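Local coordinates for protein glycoside Hydrolase (Bacteroides uniformis, PDB 5T99) that probably cleaves galactosidic bonds in agarose-derived sugars, and binds the inhibitor d-galacto-isofagomine in its pocket, at residues F372-W375 and T376-V380; G27-F30 and N31-W34; A479-Q482 and R483-D487. One frame throughout, in Å; residues are numbered along the deposited sequence.

Contact 1 of 3, residues F372-W375 and T376-V380; sequences FDEW and TKAKV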
loop_
_atom_site.group_PDB
_atom_site.type_symbol
_atom_site.label_atom_id
_atom_site.label_comp_id
_atom_site.label_asym_id
_atom_site.label_seq_id
_atom_site.Cartn_x
_atom_site.Cartn_y
_atom_site.Cartn_z
ATOM N N PHE A 372 9.484 11.195 -1.755
ATOM C CA PHE A 372 8.981 12.500 -2.207
ATOM C C PHE A 372 8.489 12.480 -3.643
ATOM O O PHE A 372 8.966 11.696 -4.469
ATOM C CB PHE A 372 10.076 13.577 -2.134
ATOM C CG PHE A 372 10.761 13.680 -0.799
ATOM C CD1 PHE A 372 10.042 13.988 0.340
ATOM C CD2 PHE A 372 12.134 13.485 -0.692
ATOM C CE1 PHE A 372 10.673 14.082 1.574
ATOM C CE2 PHE A 372 12.773 13.580 0.534
ATOM C CZ PHE A 372 12.044 13.882 1.675
ATOM N N ASP A 373 7.554 13.381 -3.934
ATOM C CA ASP A 373 7.029 13.595 -5.293
ATOM C C ASP A 373 7.586 14.864 -5.955
ATOM O O ASP A 373 7.493 15.016 -7.177
ATOM C CB ASP A 373 5.498 13.640 -5.259
ATOM C CG ASP A 373 4.883 13.801 -6.630
ATOM O OD1 ASP A 373 5.182 12.974 -7.525
ATOM O OD2 ASP A 373 4.103 14.764 -6.815
ATOM N N GLU A 374 8.151 15.774 -5.167
ATOM C CA GLU A 374 8.875 16.940 -5.716
ATOM C C GLU A 374 9.975 17.374 -4.749
ATOM O O GLU A 374 9.904 17.065 -3.564
ATOM C CB GLU A 374 7.908 18.101 -5.997
ATOM C CG GLU A 374 7.205 18.647 -4.764
ATOM C CD GLU A 374 6.219 19.764 -5.076
ATOM O OE1 GLU A 374 5.361 19.582 -5.948
ATOM O OE2 GLU A 374 6.285 20.821 -4.430
ATOM N N TRP A 375 10.983 18.083 -5.255
ATOM C CA TRP A 375 12.113 18.489 -4.425
ATOM C C TRP A 375 12.091 19.991 -4.194
ATOM O O TRP A 375 11.278 20.441 -3.403
ATOM C CB TRP A 375 13.439 18.002 -5.009
ATOM C CG TRP A 375 13.591 16.524 -5.077
ATOM C CD1 TRP A 375 12.879 15.578 -4.393
ATOM C CD2 TRP A 375 14.552 15.813 -5.865
ATOM N NE1 TRP A 375 13.326 14.322 -4.720
ATOM C CE2 TRP A 375 14.354 14.434 -5.619
ATOM C CE3 TRP A 375 15.564 16.208 -6.757
ATOM C CZ2 TRP A 375 15.120 13.450 -6.235
ATOM C CZ3 TRP A 375 16.330 15.232 -7.362
ATOM C CH2 TRP A 375 16.102 13.863 -7.099
ATOM N N THR A 376 12.963 20.763 -4.857
ATOM C CA THR A 376 12.977 22.225 -4.698
ATOM C C THR A 376 12.031 22.911 -5.673
ATOM O O THR A 376 11.590 24.012 -5.392
ATOM C CB THR A 376 14.389 22.845 -4.865
ATOM O OG1 THR A 376 14.801 22.801 -6.241
ATOM C CG2 THR A 376 15.413 22.122 -3.979
ATOM N N LYS A 377 11.748 22.272 -6.812
ATOM C CA LYS A 377 10.877 22.835 -7.862
ATOM C C LYS A 377 9.449 22.292 -7.725
ATOM O O LYS A 377 9.245 21.075 -7.675
ATOM C CB LYS A 377 11.401 22.474 -9.256
ATOM C CG LYS A 377 12.760 23.051 -9.631
ATOM C CD LYS A 377 12.680 24.522 -10.031
ATOM C CE LYS A 377 13.571 24.865 -11.233
ATOM N NZ LYS A 377 15.003 24.951 -10.853
ATOM N N ALA A 378 8.477 23.206 -7.708
ATOM C CA ALA A 378 7.055 22.886 -7.476
ATOM C C ALA A 378 6.367 22.211 -8.659
ATOM O O ALA A 378 6.473 22.678 -9.787
ATOM C CB ALA A 378 6.297 24.164 -7.137
ATOM N N LYS A 379 5.675 21.108 -8.380
ATOM C CA LYS A 379 4.659 20.551 -9.275
ATOM C C LYS A 379 3.303 21.126 -8.930
ATOM O O LYS A 379 2.530 21.431 -9.833
ATOM C CB LYS A 379 4.559 19.036 -9.154
ATOM C CG LYS A 379 5.742 18.256 -9.690
ATOM C CD LYS A 379 5.507 16.777 -9.455
ATOM C CE LYS A 379 6.598 15.942 -10.081
ATOM N NZ LYS A 379 6.555 14.540 -9.608
ATOM N N VAL A 380 3.008 21.235 -7.630
ATOM C CA VAL A 380 1.778 21.865 -7.136
ATOM C C VAL A 380 2.144 23.003 -6.195
ATOM O O VAL A 380 3.214 22.976 -5.601
ATOM C CB VAL A 380 0.843 20.854 -6.440
ATOM C CG1 VAL A 380 0.355 19.817 -7.442
ATOM C CG2 VAL A 380 1.517 20.168 -5.251
HETATM O O HOH W 1 10.689 18.743 -8.057
#
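Lys379 runs out nearly straight from CB to NZ, extended through chi2 to chi4 (chi2 178°), and this reach carries its ammonium across to Asp373, while Glu374 sets CG between its backbone N and carbonyl carbon (chi1 63°) and so swings its carboxylate over the returning chain. Lys379 NZ donates to the backbone O of Asp373 at 2.6 Å, in the carbonyl plane, and forms a salt bridge with OD1 of the same residue at 2.9 Å, approaching from above the carboxylate plane. Glu374 OE1 takes the backbone N of Lys379 at 2.9 Å. A weak bond from Val380 N to Glu374 OE1 measures 3.3 Å; Glu374 OE2 turns to His385. The turn is the loop that follows strand 366-370 of the TIM barrel, at the mouth where Asp373 comes within about 5 Å of the bound d-galacto-isofagomine. There Asp373 also bridges to Arg161 and bonds Asn416, two residues of the ligand pocket. Shortening Lys379 to an alanine is likely to leave Asp373 O without this donor and OD1 with one charged partner fewer. Nearer the bend of the loop, a water accepts from Trp375 N and donates to Lys377 O, spanning the two arms.

Contact 2 of 3, residues G27-F30 and N31-W34; sequences GISF and NENW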
loop_
_atom_site.group_PDB
_atom_site.type_symbol
_atom_site.label_atom_id
_atom_site.label_comp_id
_atom_site.label_asym_id
_atom_site.label_seq_id
_atom_site.Cartn_x
_atom_site.Cartn_y
_atom_site.Cartn_z
ATOM N N GLY A 27 5.440 0.597 24.097
ATOM C CA GLY A 27 4.536 1.507 23.384
ATOM C C GLY A 27 3.137 0.966 23.144
ATOM O O GLY A 27 2.958 0.038 22.353
ATOM N N ILE A 28 2.144 1.558 23.811
ATOM C CA ILE A 28 0.736 1.136 23.667
ATOM C C ILE A 28 -0.085 2.160 22.906
ATOM O O ILE A 28 0.282 3.329 22.821
ATOM C CB ILE A 28 0.060 0.834 25.030
ATOM C CG1 ILE A 28 -0.149 2.114 25.869
ATOM C CG2 ILE A 28 0.887 -0.193 25.798
ATOM C CD1 ILE A 28 -0.933 1.886 27.142
ATOM N N SER A 29 -1.214 1.704 22.387
ATOM C CA SER A 29 -2.102 2.531 21.585
ATOM C C SER A 29 -2.704 3.674 22.393
ATOM O O SER A 29 -3.229 3.457 23.479
ATOM C CB SER A 29 -3.237 1.695 20.999
ATOM O OG SER A 29 -4.156 2.520 20.292
ATOM N N PHE A 30 -2.618 4.879 21.834
ATOM C CA PHE A 30 -3.200 6.080 22.406
ATOM C C PHE A 30 -4.328 6.599 21.501
ATOM O O PHE A 30 -4.671 7.775 21.552
ATOM C CB PHE A 30 -2.098 7.141 22.578
ATOM C CG PHE A 30 -2.367 8.146 23.676
ATOM C CD1 PHE A 30 -2.565 7.727 24.996
ATOM C CD2 PHE A 30 -2.383 9.511 23.401
ATOM C CE1 PHE A 30 -2.793 8.649 26.012
ATOM C CE2 PHE A 30 -2.611 10.437 24.414
ATOM C CZ PHE A 30 -2.818 10.007 25.721
ATOM N N ASN A 31 -4.928 5.699 20.720
ATOM C CA ASN A 31 -5.943 6.037 19.718
ATOM C C ASN A 31 -7.336 6.306 20.280
ATOM O O ASN A 31 -8.166 6.916 19.604
ATOM C CB ASN A 31 -6.087 4.887 18.708
ATOM C CG ASN A 31 -4.936 4.802 17.727
ATOM O OD1 ASN A 31 -4.092 5.686 17.643
ATOM N ND2 ASN A 31 -4.911 3.731 16.965
ATOM N N GLU A 32 -7.611 5.824 21.486
ATOM C CA GLU A 32 -8.974 5.809 21.987
ATOM C C GLU A 32 -9.319 7.146 22.633
ATOM O O GLU A 32 -8.460 7.800 23.236
ATOM C CB GLU A 32 -9.188 4.653 22.980
ATOM C CG GLU A 32 -9.249 3.262 22.341
ATOM C CD GLU A 32 -7.915 2.807 21.753
ATOM O OE1 GLU A 32 -7.904 2.386 20.575
ATOM O OE2 GLU A 32 -6.876 2.889 22.461
ATOM N N ASN A 33 -10.584 7.538 22.477
ATOM C CA ASN A 33 -11.213 8.639 23.222
ATOM C C ASN A 33 -10.649 10.026 22.909
ATOM O O ASN A 33 -10.129 10.703 23.787
ATOM C CB ASN A 33 -11.198 8.362 24.739
ATOM C CG ASN A 33 -11.875 7.046 25.100
ATOM O OD1 ASN A 33 -13.003 6.784 24.697
ATOM N ND2 ASN A 33 -11.183 6.217 25.862
ATOM N N TRP A 34 -10.779 10.430 21.649
ATOM C CA TRP A 34 -10.469 11.786 21.228
ATOM C C TRP A 34 -11.741 12.582 20.947
ATOM O O TRP A 34 -12.828 12.016 20.774
ATOM C CB TRP A 34 -9.595 11.789 19.963
ATOM C CG TRP A 34 -8.203 11.297 20.165
ATOM C CD1 TRP A 34 -7.810 10.001 20.329
ATOM C CD2 TRP A 34 -7.004 12.085 20.185
ATOM N NE1 TRP A 34 -6.441 9.931 20.466
ATOM C CE2 TRP A 34 -5.921 11.195 20.387
ATOM C CE3 TRP A 34 -6.741 13.455 20.074
ATOM C CZ2 TRP A 34 -4.598 11.631 20.468
ATOM C CZ3 TRP A 34 -5.422 13.889 20.162
ATOM C CH2 TRP A 34 -4.366 12.977 20.355
HETATM O O HOH W 2 -6.014 4.711 24.291
#
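Ser29 and Phe30 meet the residues that follow them mainly through polar contacts. Two direct hydrogen bonds hold the turn. Ser29 OG, placed anti to its own backbone N (chi1 176°), lies beside the chain ahead and accepts from the backbone N of Asn31 at 3.3 Å, with an N-H...O angle of 161°. Four residues on from Phe30, the indole of Trp34 turns back and gives its NE1 hydrogen to Phe30 O at 3.0 Å; the oxygen sits at the ring edge, close to the indole plane, and the donor in turn lies in the carbonyl plane. A bridging water makes a third link: water 2 donates to Ser29 O and to Glu32 OE2, the latter at 2.7 Å, and the bend of Glu32 at chi2 (68°) brings the carboxylate back over this side of the turn. The apolar part is small, Phe30 CD2 meeting Trp34 CZ2 at 4.2 Å. Both rings also rest on Leu149, and Phe30 packs edge-to-face on Phe92. The turn joins strand 28-29, which edges one sheet of the sugar-binding domain, to strand 34-38 in the other sheet. Phe30 O also accepts from Lys90, whose ammonium makes a cation-pi contact with the Phe30 ring, so the carbonyl oxygen of the buried Phe30 takes two side-chain donors, one neutral and one probably charged, where the chain passes between sheets.

Contact 3 of 3, residues A479-Q482 and R483-D487; sequences AEVQ and RLYPD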
loop_
_atom_site.group_PDB
_atom_site.type_symbol
_atom_site.label_atom_id
_atom_site.label_comp_id
_atom_site.label_asym_id
_atom_site.label_seq_id
_atom_site.Cartn_x
_atom_site.Cartn_y
_atom_site.Cartn_z
ATOM N N ALA A 479 16.335 0.044 -25.241
ATOM C CA ALA A 479 17.515 -0.350 -25.993
ATOM C C ALA A 479 18.530 0.791 -26.098
ATOM O O ALA A 479 19.724 0.588 -25.853
ATOM C CB ALA A 479 17.126 -0.857 -27.378
ATOM N N GLU A 480 18.053 1.988 -26.443
ATOM C CA GLU A 480 18.934 3.145 -26.651
ATOM C C GLU A 480 19.666 3.571 -25.369
ATOM O O GLU A 480 20.863 3.857 -25.416
ATOM C CB GLU A 480 18.162 4.328 -27.261
ATOM C CG GLU A 480 18.988 5.601 -27.400
ATOM C CD GLU A 480 18.251 6.731 -28.090
ATOM O OE1 GLU A 480 17.748 7.633 -27.385
ATOM O OE2 GLU A 480 18.190 6.725 -29.334
ATOM N N VAL A 481 18.964 3.622 -24.235
ATOM C CA VAL A 481 19.601 4.055 -22.979
ATOM C C VAL A 481 20.699 3.095 -22.525
ATOM O O VAL A 481 21.660 3.536 -21.918
ATOM C CB VAL A 481 18.584 4.298 -21.842
ATOM C CG1 VAL A 481 18.088 2.984 -21.230
ATOM C CG2 VAL A 481 19.180 5.208 -20.775
ATOM N N GLN A 482 20.547 1.804 -22.835
ATOM C CA GLN A 482 21.593 0.794 -22.585
ATOM C C GLN A 482 22.827 0.950 -23.500
ATOM O O GLN A 482 23.942 0.654 -23.076
ATOM C CB GLN A 482 21.033 -0.636 -22.711
ATOM C CG GLN A 482 19.984 -0.992 -21.675
ATOM C CD GLN A 482 19.336 -2.349 -21.937
ATOM O OE1 GLN A 482 19.836 -3.393 -21.485
ATOM N NE2 GLN A 482 18.210 -2.341 -22.653
ATOM N N ARG A 483 22.626 1.374 -24.745
ATOM C CA ARG A 483 23.739 1.721 -25.637
ATOM C C ARG A 483 24.526 2.922 -25.102
ATOM O O ARG A 483 25.758 2.892 -25.040
ATOM C CB ARG A 483 23.244 2.070 -27.052
ATOM C CG ARG A 483 23.181 0.913 -28.031
ATOM C CD ARG A 483 22.989 1.421 -29.465
ATOM N NE ARG A 483 21.738 2.181 -29.669
ATOM C CZ ARG A 483 20.503 1.656 -29.764
ATOM N NH1 ARG A 483 20.297 0.343 -29.655
ATOM N NH2 ARG A 483 19.450 2.460 -29.948
ATOM N N LEU A 484 23.797 3.981 -24.756
ATOM C CA LEU A 484 24.398 5.249 -24.350
ATOM C C LEU A 484 24.999 5.206 -22.947
ATOM O O LEU A 484 26.006 5.865 -22.680
ATOM C CB LEU A 484 23.371 6.389 -24.451
ATOM C CG LEU A 484 22.780 6.678 -25.845
ATOM C CD1 LEU A 484 21.661 7.714 -25.791
ATOM C CD2 LEU A 484 23.870 7.114 -26.813
ATOM N N TYR A 485 24.373 4.447 -22.046
ATOM C CA TYR A 485 24.759 4.423 -20.634
ATOM C C TYR A 485 24.781 2.969 -20.182
ATOM O O TYR A 485 23.944 2.552 -19.396
ATOM C CB TYR A 485 23.800 5.288 -19.799
ATOM C CG TYR A 485 23.811 6.733 -20.232
ATOM C CD1 TYR A 485 24.826 7.583 -19.821
ATOM C CD2 TYR A 485 22.838 7.239 -21.111
ATOM C CE1 TYR A 485 24.864 8.909 -20.242
ATOM C CE2 TYR A 485 22.873 8.561 -21.543
ATOM C CZ TYR A 485 23.889 9.387 -21.101
ATOM O OH TYR A 485 23.961 10.688 -21.496
ATOM N N PRO A 486 25.758 2.192 -20.689
ATOM C CA PRO A 486 25.738 0.739 -20.498
ATOM C C PRO A 486 25.987 0.266 -19.084
ATOM O O PRO A 486 25.678 -0.885 -18.783
ATOM C CB PRO A 486 26.854 0.246 -21.435
ATOM C CG PRO A 486 27.788 1.389 -21.535
ATOM C CD PRO A 486 26.914 2.611 -21.508
ATOM N N ASP A 487 26.523 1.136 -18.229
ATOM C CA ASP A 487 26.835 0.792 -16.831
ATOM C C ASP A 487 25.730 1.094 -15.802
ATOM O O ASP A 487 25.897 0.788 -14.615
ATOM C CB ASP A 487 28.128 1.495 -16.433
ATOM C CG ASP A 487 29.251 1.166 -17.382
ATOM O OD1 ASP A 487 29.677 -0.006 -17.400
ATOM O OD2 ASP A 487 29.674 2.060 -18.143
#
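Arg483 folds back over the preceding helical turn: its side chain bends at chi3 (-61°), which lays one face of the guanidinium over Glu480 CA and Ala479 O. NH2 comes within 3.4 Å of Glu480 CA, so the flat group rests on backbone. The Glu480 carboxylate stands almost perpendicular to it, the planes 85° apart, and at 4.5 Å OE2 and NH2 are too far for a salt bridge; Glu480 OE1 instead bonds Tyr454. The backbone N of Arg483 donates to Ala479 O. Leu484 follows with a bond from its N to Glu480 O at 3.0 Å, and its side chain lies alongside that of Glu480, pointing the same way, with CD1 at 3.8 Å from Glu480 CG. Tyr485 is the first residue to leave helical angles, yet its N still reaches Val481 O at 2.9 Å, from a position tilted 33° off the carbonyl plane. Its side chain crosses that of Val481 at about a right angle, Tyr485 CD2 at 4.2 Å from Val481 CG2. Tyr485 OH bonds Asp459, and Phe458 touches both side chains. Pro486 N lies near Gln482 O but has no hydrogen to share, and Pro486 CA and CB pack against that oxygen at 3.1 and 3.4 Å. Gln482 sends NE2 back to Tyr478 O. The i to i+4 series stops at Tyr485 and Pro486 cannot extend it, as at the C-terminal end of an alpha-helix, here helix 478-484, which links strands 468-472 and 490-495 in a beta-alpha-beta unit of the TIM barrel.

In the fold
From the N terminus, contact 2 comes first, where the turn 27-34 carries the chain from one sheet of the sugar-binding domain to the other. Far along the sequence, contact 1 folds the loop 372-380 back on itself between strand 366-370 and helix 388-403 of the TIM barrel, beside the ligand pocket. Contact 3 ends helix 478-484 ahead of strand 490-495, at the barrel surface. Each is local and closes before the next opens; none nests or crosses. Contacts 1 and 3 share the barrel, with centres about 28 Å apart, whereas contacts 2 and 3 lie on opposite sides of the chain's centre, about 53 Å between centres.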